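Local coordinates for protein dTDP Sugar Isomerase (Desulfovibrio desulfuricans subsp. desulfuricans str. G20, PDB 3EJK) that probably catalyses the 3,5-epimerisation of dTDP-4-dehydro-6-deoxy-alpha-D-glucose to dTDP-4-dehydro-beta-L-rhamnose, a step in making an activated deoxy sugar, at residues Ala23-Leu28 with Asn112-Arg117; Ser72-Leu77 with Asn138-Pro143. All coordinates share one frame; numbering follows the deposited sequence.

Contact 1: Ala23-Leu28 with Asn112-Arg117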
# COMPACT_ATOMS: atom_id res chain seq x y z
N ALA A 23 17.19 13.23 2.77
CA ALA A 23 16.72 11.84 2.71
C ALA A 23 16.65 11.35 4.16
O ALA A 23 17.56 11.58 4.97
CB ALA A 23 17.62 10.98 1.89
N GLN A 24 15.54 10.72 4.51
CA GLN A 24 15.34 10.25 5.88
C GLN A 24 14.73 8.89 5.93
O GLN A 24 14.01 8.47 5.05
CB GLN A 24 14.41 11.20 6.64
CG GLN A 24 14.86 12.64 6.71
CD GLN A 24 13.81 13.50 7.40
OE1 GLN A 24 12.69 13.05 7.64
NE2 GLN A 24 14.17 14.73 7.72
N LEU A 25 15.02 8.22 7.03
CA LEU A 25 14.54 6.88 7.26
C LEU A 25 13.90 6.84 8.64
O LEU A 25 14.51 7.23 9.63
CB LEU A 25 15.75 5.97 7.16
CG LEU A 25 15.66 4.54 6.68
CD1 LEU A 25 14.96 4.49 5.33
CD2 LEU A 25 17.12 4.03 6.61
N SER A 26 12.65 6.41 8.68
CA SER A 26 11.95 6.32 9.95
C SER A 26 11.30 4.97 10.17
O SER A 26 10.92 4.26 9.23
CB SER A 26 10.93 7.45 10.08
OG SER A 26 10.00 7.47 9.01
N GLU A 27 11.21 4.62 11.44
CA GLU A 27 10.58 3.38 11.87
C GLU A 27 9.10 3.32 11.58
O GLU A 27 8.37 4.30 11.71
CB GLU A 27 10.78 3.14 13.37
CG GLU A 27 12.18 2.67 13.67
CD GLU A 27 12.54 1.43 12.88
OE1 GLU A 27 11.63 0.80 12.26
OE2 GLU A 27 13.75 1.08 12.88
N LEU A 28 8.70 2.12 11.17
CA LEU A 28 7.31 1.77 10.92
C LEU A 28 6.92 0.57 11.78
O LEU A 28 7.60 -0.46 11.77
CB LEU A 28 7.06 1.43 9.44
CG LEU A 28 7.11 2.56 8.43
CD1 LEU A 28 6.96 1.99 6.97
CD2 LEU A 28 6.05 3.59 8.77
N ASN A 112 13.89 -4.57 8.13
CA ASN A 112 14.11 -3.30 7.46
C ASN A 112 12.85 -2.60 7.03
O ASN A 112 12.81 -1.93 5.99
CB ASN A 112 15.00 -3.53 6.26
CG ASN A 112 16.45 -3.80 6.65
OD1 ASN A 112 17.13 -2.93 7.19
ND2 ASN A 112 16.91 -4.99 6.39
N TYR A 113 11.80 -2.80 7.81
CA TYR A 113 10.49 -2.19 7.50
C TYR A 113 10.45 -0.74 8.02
O TYR A 113 10.11 -0.45 9.16
CB TYR A 113 9.33 -3.03 8.02
CG TYR A 113 8.02 -2.51 7.49
CD1 TYR A 113 7.75 -2.54 6.13
CD2 TYR A 113 7.05 -1.99 8.35
CE1 TYR A 113 6.57 -2.06 5.63
CE2 TYR A 113 5.86 -1.51 7.86
CZ TYR A 113 5.62 -1.55 6.49
OH TYR A 113 4.45 -1.04 5.98
N ARG A 114 10.87 0.15 7.13
CA ARG A 114 10.96 1.59 7.41
C ARG A 114 10.39 2.42 6.30
O ARG A 114 10.09 1.93 5.20
CB ARG A 114 12.41 1.97 7.59
CG ARG A 114 13.10 1.10 8.66
CD ARG A 114 14.56 1.42 8.79
NE ARG A 114 15.13 0.78 9.97
CZ ARG A 114 15.94 -0.28 9.96
NH1 ARG A 114 16.30 -0.83 8.81
NH2 ARG A 114 16.40 -0.78 11.10
N LEU A 115 10.26 3.70 6.62
CA LEU A 115 9.74 4.69 5.68
C LEU A 115 10.94 5.53 5.21
O LEU A 115 11.68 6.08 6.01
CB LEU A 115 8.68 5.58 6.32
CG LEU A 115 7.88 6.44 5.33
CD1 LEU A 115 6.92 5.56 4.61
CD2 LEU A 115 7.10 7.56 6.06
N LEU A 116 11.11 5.57 3.90
CA LEU A 116 12.19 6.31 3.25
C LEU A 116 11.64 7.56 2.57
O LEU A 116 10.79 7.48 1.70
CB LEU A 116 12.87 5.44 2.19
CG LEU A 116 13.87 6.11 1.25
CD1 LEU A 116 15.02 6.65 2.10
CD2 LEU A 116 14.35 5.16 0.13
N ARG A 117 12.13 8.70 3.01
CA ARG A 117 11.76 9.99 2.43
C ARG A 117 12.79 10.36 1.38
O ARG A 117 13.99 10.38 1.66
CB ARG A 117 11.73 11.07 3.53
CG ARG A 117 11.43 12.45 3.01
CD ARG A 117 11.61 13.51 4.09
NE ARG A 117 11.11 14.78 3.60
CZ ARG A 117 11.88 15.77 3.14
NH1 ARG A 117 13.19 15.66 3.15
NH2 ARG A 117 11.30 16.88 2.70
O HOH W 1 10.98 8.73 6.89

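Contact 2: Ser72-Leu77 with Asn138-Pro143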
# COMPACT_ATOMS: atom_id res chain seq x y z
N SER A 72 10.91 17.15 -9.89
CA SER A 72 11.21 18.57 -9.66
C SER A 72 10.70 19.14 -8.35
O SER A 72 11.37 19.98 -7.73
CB SER A 72 10.65 19.46 -10.77
OG SER A 72 11.15 19.05 -12.00
N LEU A 73 9.50 18.73 -7.95
CA LEU A 73 8.90 19.26 -6.72
C LEU A 73 8.49 18.21 -5.72
O LEU A 73 8.48 18.45 -4.52
CB LEU A 73 7.62 20.02 -7.01
CG LEU A 73 7.61 21.40 -7.62
CD1 LEU A 73 8.08 21.37 -9.06
CD2 LEU A 73 6.15 21.91 -7.48
N MSE A 74 8.08 17.07 -6.26
CA MSE A 74 7.53 15.97 -5.48
C MSE A 74 8.52 15.29 -4.54
O MSE A 74 9.69 15.08 -4.88
CB MSE A 74 6.93 14.92 -6.42
CG MSE A 74 6.13 13.86 -5.72
SE MSE A 74 5.65 12.38 -6.91
CE MSE A 74 4.63 13.34 -8.22
N THR A 75 8.00 14.95 -3.36
CA THR A 75 8.71 14.14 -2.37
C THR A 75 8.10 12.74 -2.33
O THR A 75 6.88 12.59 -2.37
CB THR A 75 8.60 14.75 -0.96
OG1 THR A 75 9.25 16.00 -0.95
CG2 THR A 75 9.22 13.85 0.12
N GLN A 76 8.96 11.74 -2.22
CA GLN A 76 8.54 10.34 -2.16
C GLN A 76 8.60 9.84 -0.73
O GLN A 76 9.46 10.26 0.06
CB GLN A 76 9.44 9.42 -3.01
CG GLN A 76 9.94 9.99 -4.34
CD GLN A 76 8.84 10.52 -5.24
OE1 GLN A 76 7.78 9.91 -5.40
NE2 GLN A 76 9.13 11.65 -5.90
N LEU A 77 7.64 8.98 -0.40
CA LEU A 77 7.59 8.26 0.89
C LEU A 77 7.32 6.79 0.59
O LEU A 77 6.19 6.36 0.37
CB LEU A 77 6.56 8.83 1.87
CG LEU A 77 6.84 10.22 2.43
CD1 LEU A 77 5.67 10.69 3.28
CD2 LEU A 77 8.11 10.22 3.22
N ASN A 138 4.15 3.89 -2.31
CA ASN A 138 4.61 5.27 -2.32
C ASN A 138 3.46 6.23 -2.05
O ASN A 138 2.45 6.18 -2.73
CB ASN A 138 5.27 5.61 -3.66
CG ASN A 138 6.02 6.92 -3.63
OD1 ASN A 138 6.14 7.54 -2.58
ND2 ASN A 138 6.52 7.36 -4.78
N CYS A 139 3.61 7.04 -1.02
CA CYS A 139 2.62 8.05 -0.70
C CYS A 139 3.30 9.38 -0.99
O CYS A 139 4.18 9.83 -0.25
CB CYS A 139 2.19 7.97 0.76
SG CYS A 139 0.83 9.12 1.17
N THR A 140 2.88 10.00 -2.09
CA THR A 140 3.48 11.24 -2.55
C THR A 140 2.63 12.42 -2.14
O THR A 140 1.42 12.31 -1.88
CB THR A 140 3.68 11.20 -4.05
OG1 THR A 140 2.40 11.21 -4.67
CG2 THR A 140 4.42 9.97 -4.44
N ASP A 141 3.30 13.56 -2.11
CA ASP A 141 2.70 14.80 -1.61
C ASP A 141 1.97 15.55 -2.69
O ASP A 141 1.15 16.42 -2.42
CB ASP A 141 3.72 15.70 -0.90
CG ASP A 141 4.85 16.15 -1.79
OD1 ASP A 141 5.17 15.48 -2.79
OD2 ASP A 141 5.43 17.19 -1.47
N ILE A 142 2.29 15.21 -3.92
CA ILE A 142 1.54 15.73 -5.06
C ILE A 142 1.26 14.60 -6.04
O ILE A 142 2.03 13.66 -6.15
CB ILE A 142 2.23 16.90 -5.81
CG1 ILE A 142 3.57 16.48 -6.37
CG2 ILE A 142 2.42 18.08 -4.87
CD1 ILE A 142 4.26 17.61 -7.16
N PRO A 143 0.13 14.69 -6.74
CA PRO A 143 -0.15 13.61 -7.66
C PRO A 143 0.76 13.66 -8.88
O PRO A 143 1.41 14.66 -9.17
CB PRO A 143 -1.60 13.85 -8.05
CG PRO A 143 -1.81 15.28 -7.86
CD PRO A 143 -0.90 15.73 -6.77
O HOH W 2 7.88 17.93 -2.01
O HOH W 3 5.44 12.52 -0.04

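Contact 1: Ala23-Leu28 with Asn112-Arg117
E27 and R114 each carry CG anti to the carbonyl carbon (chi1 -76° and -54°), and E27 then bends at chi2 whereas R114 runs extended to NE; the two side chains lie side by side, pointing the same way. R114 NE donates to E27 OE2 at 3.2 Å, reaching it from above the carboxylate plane. Two antiparallel strands pair here, with R117 N to Q24 O at 2.8 Å and L115 N to S26 O at 2.7 Å among four backbone bonds. S26 OG and L115 O share a water, 2.7 Å from OG. Next to the salt bridge, L28 CD1 sits over one face of the Y113 ring, 4.0 Å from the centroid and offset toward the rim, while L28 CB packs on CE2 at 3.5 Å. F57 of the second subunit also packs on Y113. L25 CD1 meets L116 CB on the face covered by strand 102-108, as expected of a cupin beta-sandwich. L115 and S26 point to the other face, where L115 touches M41 and L77 of strands in the same sheet. With E27 exposed, the single, tilted ion pair is probably softened by solvent, while four backbone bonds fix the register.

Contact 2: Ser72-Leu77 with Asn138-Pro143
The amides of Q76 and N138 cross obliquely, their planes 64° apart, and meet through one well-formed bond: N138 ND2 donates an N-H to Q76 OE1 at 2.9 Å, in the carbonyl plane and on a lone pair. The other end of the N138 amide turns to the backbone, where OD1 accepts from L77 N at 3.0 Å. N138 thus bridges a side chain and a main chain with one flat group, and L77 N, a donor, fixes which way round the amide lies; ND2 is also hydrogen-bonded to Y56 OH. T140 runs beside Q76, pointing the same way, with CG2 against OE1.

Strands 76-82 and 134-140 are antiparallel neighbours in one sheet of the cupin beta-sandwich, joined here by C139 N to L77 O; toward L73 and I142 both chains become loops and side chains take over the pairing.

D141 crosses T75 at about a right angle. Its CG stands between the backbone N and the carbonyl carbon (chi1 62°), and OD1 takes T75 N at 2.9 Å from above the carboxylate plane. OD2 accepts from a water that also donates to L73 O and accepts from T75 OG1, each bond 2.6 Å long, so both carboxylate oxygens are tied to the 73-75 loop.

The selenomethionine M74 lies across T140, D141 and I142 at a slant. Its SE rests on T140 CG2 at 3.7 Å, while CB and CG lie against I142 CG1. The bend at chi3 (-60°) carries CE to the main chain, 3.3 Å from I142 O. That same carbonyl receives T140 OG1 from above its plane, and P143 beyond it packs on R43 of the second subunit.

How the contacts relate
Contact 1 and contact 2 have centres about 15 Å apart and belong to one antiparallel sheet, in which strand 114-118 lies between strands 24-31 and 76-82. They touch directly: L77 CD2 packs on R117 CB at 3.7 Å and on L115 CD2 at 4.0 Å, and T75 CG2 meets R117 CG at 3.9 Å. Their segments alternate along the chain, so the two pairings interlock in sequence. Each contact also has one residue at the second subunit. The Q76 side chain of contact 2 lies about 5 Å from a bound citrate; though probably from the crystallisation liquor, it may mark a pocket.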